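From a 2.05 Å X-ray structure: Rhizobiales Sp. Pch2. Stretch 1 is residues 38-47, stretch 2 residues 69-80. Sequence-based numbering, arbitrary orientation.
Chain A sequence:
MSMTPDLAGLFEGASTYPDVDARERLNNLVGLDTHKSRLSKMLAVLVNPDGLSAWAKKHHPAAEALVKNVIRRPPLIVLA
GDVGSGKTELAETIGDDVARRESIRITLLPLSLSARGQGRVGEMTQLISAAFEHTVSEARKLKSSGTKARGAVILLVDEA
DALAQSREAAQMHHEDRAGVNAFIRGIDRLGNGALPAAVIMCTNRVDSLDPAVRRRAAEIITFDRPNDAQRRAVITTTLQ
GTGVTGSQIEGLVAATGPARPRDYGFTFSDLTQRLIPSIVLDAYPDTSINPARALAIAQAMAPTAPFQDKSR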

# COMPACT_ATOMS: atom_id res chain seq x y z
N ARG A 38 -36.22 6.58 4.86
CA ARG A 38 -35.37 7.18 5.89
C ARG A 38 -34.93 8.58 5.49
O ARG A 38 -35.00 9.52 6.29
CB ARG A 38 -34.15 6.30 6.16
CG ARG A 38 -34.48 4.95 6.75
CD ARG A 38 -33.20 4.13 6.96
NE ARG A 38 -33.53 2.76 7.31
CZ ARG A 38 -32.66 1.76 7.37
NH1 ARG A 38 -31.38 1.96 7.11
NH2 ARG A 38 -33.08 0.55 7.71
N LEU A 39 -34.48 8.75 4.25
CA LEU A 39 -34.07 10.08 3.81
C LEU A 39 -35.24 11.05 3.89
O LEU A 39 -35.10 12.15 4.43
CB LEU A 39 -33.49 10.01 2.39
CG LEU A 39 -33.00 11.35 1.82
CD1 LEU A 39 -31.95 11.94 2.79
CD2 LEU A 39 -32.42 11.24 0.38
N SER A 40 -36.42 10.63 3.42
CA SER A 40 -37.56 11.53 3.40
C SER A 40 -38.00 11.89 4.81
O SER A 40 -38.32 13.04 5.11
CB SER A 40 -38.73 10.90 2.60
OG SER A 40 -39.96 11.45 3.00
N LYS A 41 -38.08 10.89 5.70
CA LYS A 41 -38.59 11.17 7.03
C LYS A 41 -37.60 11.99 7.86
O LYS A 41 -38.00 12.85 8.65
CB LYS A 41 -38.95 9.86 7.72
CG LYS A 41 -40.16 9.12 7.10
CD LYS A 41 -40.25 7.70 7.66
CE LYS A 41 -41.60 7.02 7.36
NZ LYS A 41 -41.64 5.68 8.03
N MSE A 42 -36.29 11.74 7.70
CA MSE A 42 -35.28 12.48 8.46
C MSE A 42 -35.29 13.96 8.08
O MSE A 42 -35.24 14.85 8.95
CB MSE A 42 -33.87 11.90 8.24
CG MSE A 42 -32.78 12.52 9.12
SE MSE A 42 -33.09 12.32 11.06
CE MSE A 42 -33.73 14.02 11.48
N LEU A 43 -35.37 14.20 6.77
CA LEU A 43 -35.52 15.56 6.27
C LEU A 43 -36.77 16.23 6.85
O LEU A 43 -36.73 17.40 7.25
CB LEU A 43 -35.56 15.55 4.74
CG LEU A 43 -34.26 15.34 3.94
CD1 LEU A 43 -34.55 14.91 2.50
CD2 LEU A 43 -33.37 16.61 3.95
N ALA A 44 -37.89 15.51 6.90
CA ALA A 44 -39.10 16.10 7.47
C ALA A 44 -38.89 16.49 8.93
O ALA A 44 -39.31 17.56 9.38
CB ALA A 44 -40.28 15.13 7.33
N VAL A 45 -38.22 15.61 9.68
CA VAL A 45 -37.93 15.90 11.08
C VAL A 45 -37.02 17.12 11.21
O VAL A 45 -37.22 17.97 12.09
CB VAL A 45 -37.31 14.65 11.73
CG1 VAL A 45 -36.82 14.95 13.13
CG2 VAL A 45 -38.34 13.52 11.71
N LEU A 46 -36.00 17.22 10.35
CA LEU A 46 -35.04 18.32 10.47
C LEU A 46 -35.69 19.67 10.21
O LEU A 46 -35.31 20.67 10.81
CB LEU A 46 -33.87 18.10 9.51
CG LEU A 46 -32.93 16.96 9.85
CD1 LEU A 46 -31.80 16.89 8.83
CD2 LEU A 46 -32.40 17.11 11.28
N VAL A 47 -36.66 19.72 9.29
CA VAL A 47 -37.31 20.99 9.00
C VAL A 47 -38.50 21.24 9.90
O VAL A 47 -38.83 22.40 10.17
CB VAL A 47 -37.73 21.06 7.52
CG1 VAL A 47 -36.53 20.87 6.63
CG2 VAL A 47 -38.81 20.02 7.23
N ASN A 69 -32.22 12.61 21.39
CA ASN A 69 -31.02 12.54 20.57
C ASN A 69 -31.31 12.94 19.13
O ASN A 69 -30.52 13.67 18.52
CB ASN A 69 -30.41 11.13 20.64
CG ASN A 69 -31.43 10.02 20.47
OD1 ASN A 69 -32.43 10.18 19.77
ND2 ASN A 69 -31.19 8.90 21.13
N VAL A 70 -32.45 12.52 18.57
CA VAL A 70 -32.69 12.70 17.14
C VAL A 70 -32.92 14.17 16.80
O VAL A 70 -32.49 14.65 15.74
CB VAL A 70 -33.89 11.84 16.67
CG1 VAL A 70 -34.22 12.15 15.23
CG2 VAL A 70 -33.58 10.39 16.83
N ILE A 71 -33.58 14.91 17.68
CA ILE A 71 -34.03 16.25 17.32
C ILE A 71 -32.86 17.22 17.31
O ILE A 71 -32.70 18.02 16.38
CB ILE A 71 -35.14 16.71 18.27
CG1 ILE A 71 -36.46 16.06 17.87
CG2 ILE A 71 -35.27 18.22 18.26
CD1 ILE A 71 -37.63 16.55 18.68
N ARG A 72 -32.02 17.15 18.33
CA ARG A 72 -30.98 18.16 18.53
C ARG A 72 -29.81 18.04 17.55
O ARG A 72 -28.85 18.81 17.67
CB ARG A 72 -30.47 18.09 19.97
N ARG A 73 -29.86 17.12 16.59
CA ARG A 73 -28.73 16.91 15.71
C ARG A 73 -28.60 18.05 14.70
O ARG A 73 -29.61 18.55 14.20
CB ARG A 73 -28.88 15.60 14.94
CG ARG A 73 -29.16 14.39 15.76
CD ARG A 73 -28.06 14.13 16.79
NE ARG A 73 -26.69 14.36 16.30
CZ ARG A 73 -26.02 13.54 15.51
NH1 ARG A 73 -26.60 12.42 15.06
NH2 ARG A 73 -24.77 13.83 15.16
N PRO A 74 -27.38 18.43 14.35
CA PRO A 74 -27.21 19.36 13.23
C PRO A 74 -27.90 18.83 12.00
O PRO A 74 -27.94 17.60 11.76
CB PRO A 74 -25.68 19.41 13.04
CG PRO A 74 -25.10 18.84 14.30
CD PRO A 74 -26.11 17.85 14.80
N PRO A 75 -28.50 19.71 11.17
CA PRO A 75 -29.36 19.28 10.04
C PRO A 75 -28.58 18.86 8.79
O PRO A 75 -28.67 19.47 7.72
CB PRO A 75 -30.23 20.51 9.80
CG PRO A 75 -29.38 21.66 10.21
CD PRO A 75 -28.49 21.17 11.34
N LEU A 76 -27.83 17.77 8.91
CA LEU A 76 -27.02 17.23 7.82
C LEU A 76 -27.32 15.75 7.69
O LEU A 76 -27.35 15.03 8.69
CB LEU A 76 -25.52 17.45 8.09
CG LEU A 76 -24.54 16.62 7.25
CD1 LEU A 76 -24.48 17.09 5.80
CD2 LEU A 76 -23.13 16.63 7.88
N ILE A 77 -27.52 15.29 6.46
CA ILE A 77 -27.72 13.88 6.16
C ILE A 77 -26.67 13.45 5.14
O ILE A 77 -26.51 14.10 4.10
CB ILE A 77 -29.14 13.59 5.64
CG1 ILE A 77 -30.17 14.06 6.66
CG2 ILE A 77 -29.30 12.10 5.36
CD1 ILE A 77 -31.61 14.09 6.14
N VAL A 78 -25.98 12.36 5.44
CA VAL A 78 -24.92 11.84 4.58
C VAL A 78 -25.44 10.61 3.87
O VAL A 78 -25.97 9.69 4.51
CB VAL A 78 -23.66 11.53 5.40
CG1 VAL A 78 -22.62 10.77 4.55
CG2 VAL A 78 -23.03 12.82 5.91
N LEU A 79 -25.31 10.59 2.54
CA LEU A 79 -25.56 9.40 1.73
C LEU A 79 -24.22 8.85 1.30
O LEU A 79 -23.48 9.52 0.57
CB LEU A 79 -26.42 9.73 0.50
CG LEU A 79 -27.74 10.48 0.68
CD1 LEU A 79 -28.54 10.46 -0.65
CD2 LEU A 79 -28.56 9.90 1.81
N ALA A 80 -23.89 7.64 1.75
CA ALA A 80 -22.58 7.05 1.54
C ALA A 80 -22.70 5.66 0.93
O ALA A 80 -23.59 4.90 1.31
CB ALA A 80 -21.80 6.94 2.86

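A helix (38-47) packs nearly antiparallel against a strand (76-80) and the segment leading into it through mainly apolar van der Waals contacts, with no hydrogen bond crossing between the two stretches. The helix and strand axes approach to 9.6 Å at 165°, and 458 Å² of surface is buried, both sides summed. Ile77 is the centre of the contact: its CA-to-CB bond points toward the helix, and it is the residue most covered by the opposing stretch. Its CD1 lies 3.6 Å from Met42 CG, 3.7 Å from Leu43 CG, 3.9 Å from Leu46 CD1 and 4.0 Å from Leu39 CD1, so one methyl group lies among four helix side chains. Ile77 CG2 adds a second, closer contact, 3.7 Å from Leu39 CD1. The CB of Leu39 points sideways, but the t, p rotamer brings the end of the side chain nearer the strand, where CD1 also reaches Leu79 CD2 at 4.1 Å. The neighbours Leu76 and Val78 point away from the helix, as expected of an alternating strand. Leu46 extends the contact beyond the strand: its CD1 rests 3.6 Å from Pro75 CA and 4.1 Å from Pro75 CB, close to the backbone where the loop becomes strand. Here the two backbones come closer together, with 5.8 Å between Leu46 CA and Pro75 CA against 7.8 Å between Leu39 CA and Ile77 CA. A looser patch involves the end of the helix that includes 69-71. Val70 CG1 lies 4.2 Å from CE of Met42, a selenomethionine, and 4.4 Å from Val45 CG1. Met42 thus bridges the two parts of stretch 2, its CG against Ile77 and its terminal methyl against Val70. Six i+4 to i backbone hydrogen bonds run along the helix, among them Leu46 N to Met42 O at 2.9 Å.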